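Local coordinates for type III CBASS phage resistance system CD-NTase-associated protein Cap8 (Pseudomonas aeruginosa, PDB 6P8P) that belongs to the HORMA domain family and probably helps regulate a cGAS-like enzyme in bacteriophage immunity, at residues L27-K32 with S38-V43. The protein carries 2 engineered substitutions. Sequence-based numbering, arbitrary orientation.
Sequences LLTQGK and SELRAV
The carbonyl oxygen of L40 accepts a hydrogen bond from W21 NE1, on helix 17-29, and a weak one from V43 N, 3.4 Å from L40 O. This indole bond ties helix 35-42 to helix 17-29, and the side chain of L40 points from the same residue toward the end of that earlier helix. The two helices follow one another in the HORMA domain and are linked by a short loop, which starts with a type I' turn from T29 to K32. The turn is closed by K32 N donating to T29 O at 3.1 Å, with Q30 leaving the helix at positive phi.

Between the two segments the contact is apolar and small, burying 92 Å² in all, and it hangs on one methyl, L40 CD2. T29 meets it tip to tip, CG2 lying 4.1 Å from L40 CD2. At T29, chi1 of 62° sets OG1 between the backbone N and the carbonyl carbon, where it bonds to V25 O one turn back; the same rotation carries CG2 to the far side from the carbonyl carbon and presents it to the leucine. The threonine thus splits its roles, its hydroxyl satisfied by its own helix and its methyl packed on the next.

L28 approaches differently. Its side chain crosses that of L40 at about a right angle, and both leucines also rest on M102 of strand 101-106, so the pair joins the helices to the sheet. P95 touches L28, while V25 and W100 pack against L40. A chi1 of -67° holds L28 CG anti to the carbonyl carbon and beside the backbone N, and from there CD1, extended anti to CA, brings L28 CD1 to 4.2 Å from L40 CD2.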
loop_
_atom_site.group_PDB
_atom_site.type_symbol
_atom_site.label_atom_id
_atom_site.label_comp_id
_atom_site.label_asym_id
_atom_site.label_seq_id
_atom_site.Cartn_x
_atom_site.Cartn_y
_atom_site.Cartn_z
ATOM N N LEU A 27 0.417 16.684 10.480
ATOM C CA LEU A 27 1.570 17.547 10.691
ATOM C C LEU A 27 1.842 18.414 9.469
ATOM O O LEU A 27 2.113 19.620 9.584
ATOM C CB LEU A 27 2.790 16.699 11.001
ATOM C CG LEU A 27 4.053 17.499 11.318
ATOM C CD1 LEU A 27 4.090 17.889 12.789
ATOM C CD2 LEU A 27 5.292 16.707 10.916
ATOM N N LEU A 28 1.739 17.824 8.283
ATOM C CA LEU A 28 2.148 18.519 7.069
ATOM C C LEU A 28 1.073 19.384 6.449
ATOM O O LEU A 28 1.417 20.280 5.673
ATOM C CB LEU A 28 2.632 17.516 6.038
ATOM C CG LEU A 28 3.913 16.775 6.376
ATOM C CD1 LEU A 28 4.205 15.671 5.353
ATOM C CD2 LEU A 28 5.085 17.738 6.461
ATOM N N THR A 29 -0.205 19.155 6.769
ATOM C CA THR A 29 -1.286 19.894 6.133
ATOM C C THR A 29 -2.012 20.817 7.081
ATOM O O THR A 29 -2.652 21.763 6.614
ATOM C CB THR A 29 -2.313 18.956 5.488
ATOM O OG1 THR A 29 -2.919 18.124 6.480
ATOM C CG2 THR A 29 -1.652 18.097 4.413
ATOM N N GLN A 30 -1.947 20.555 8.383
ATOM C CA GLN A 30 -2.337 21.543 9.400
ATOM C C GLN A 30 -3.802 21.942 9.243
ATOM O O GLN A 30 -4.158 23.113 9.317
ATOM C CB GLN A 30 -1.422 22.771 9.349
ATOM C CG GLN A 30 0.039 22.468 9.676
ATOM C CD GLN A 30 0.968 23.635 9.446
ATOM O OE1 GLN A 30 0.684 24.527 8.638
ATOM N NE2 GLN A 30 2.102 23.635 10.151
ATOM N N GLY A 31 -4.650 20.957 8.988
ATOM C CA GLY A 31 -6.068 21.188 8.896
ATOM C C GLY A 31 -6.567 21.789 7.606
ATOM O O GLY A 31 -7.752 22.118 7.522
ATOM N N LYS A 32 -5.728 21.942 6.592
ATOM C CA LYS A 32 -6.158 22.573 5.349
ATOM C C LYS A 32 -6.699 21.524 4.382
ATOM O O LYS A 32 -5.984 20.597 4.006
ATOM C CB LYS A 32 -5.010 23.321 4.686
ATOM C CG LYS A 32 -4.489 24.475 5.480
ATOM C CD LYS A 32 -3.446 25.210 4.681
ATOM C CE LYS A 32 -2.620 26.106 5.579
ATOM N NZ LYS A 32 -1.325 26.421 4.934
ATOM N N SER A 38 -5.340 15.957 -0.039
ATOM C CA SER A 38 -5.977 14.884 -0.804
ATOM C C SER A 38 -4.947 13.951 -1.410
ATOM O O SER A 38 -5.145 12.728 -1.427
ATOM C CB SER A 38 -6.867 15.473 -1.904
ATOM O OG SER A 38 -8.015 16.087 -1.328
ATOM N N GLU A 39 -3.853 14.503 -1.947
ATOM C CA GLU A 39 -2.840 13.642 -2.541
ATOM C C GLU A 39 -2.141 12.793 -1.483
ATOM O O GLU A 39 -1.900 11.602 -1.704
ATOM C CB GLU A 39 -1.807 14.443 -3.314
ATOM C CG GLU A 39 -2.260 14.846 -4.713
ATOM C CD GLU A 39 -1.164 15.502 -5.550
ATOM O OE1 GLU A 39 0.025 15.140 -5.430
ATOM O OE2 GLU A 39 -1.499 16.396 -6.351
ATOM N N LEU A 40 -1.793 13.390 -0.348
ATOM C CA LEU A 40 -1.175 12.611 0.726
ATOM C C LEU A 40 -2.095 11.489 1.201
ATOM O O LEU A 40 -1.642 10.359 1.441
ATOM C CB LEU A 40 -0.801 13.525 1.888
ATOM C CG LEU A 40 0.581 14.182 1.806
ATOM C CD1 LEU A 40 0.742 15.082 0.657
ATOM C CD2 LEU A 40 0.758 14.976 3.131
ATOM N N ARG A 41 -3.389 11.769 1.331
ATOM C CA ARG A 41 -4.325 10.736 1.743
ATOM C C ARG A 41 -4.501 9.696 0.650
ATOM O O ARG A 41 -4.676 8.511 0.945
ATOM C CB ARG A 41 -5.669 11.364 2.139
ATOM C CG ARG A 41 -5.636 12.161 3.429
ATOM C CD ARG A 41 -7.010 12.756 3.762
ATOM N NE ARG A 41 -7.016 13.414 5.061
ATOM C CZ ARG A 41 -7.979 14.236 5.492
ATOM N NH1 ARG A 41 -9.020 14.513 4.720
ATOM N NH2 ARG A 41 -7.898 14.794 6.694
ATOM N N ALA A 42 -4.362 10.097 -0.610
ATOM C CA ALA A 42 -4.552 9.137 -1.705
ATOM C C ALA A 42 -3.466 8.050 -1.735
ATOM O O ALA A 42 -3.713 6.943 -2.238
ATOM C CB ALA A 42 -4.581 9.878 -3.040
ATOM N N VAL A 43 -2.264 8.344 -1.238
ATOM C CA VAL A 43 -1.156 7.398 -1.255
ATOM C C VAL A 43 -1.053 6.630 0.064
ATOM O O VAL A 43 -0.034 6.004 0.333
ATOM C CB VAL A 43 0.176 8.081 -1.587
ATOM C CG1 VAL A 43 0.129 8.775 -2.924
ATOM C CG2 VAL A 43 0.562 9.052 -0.459
#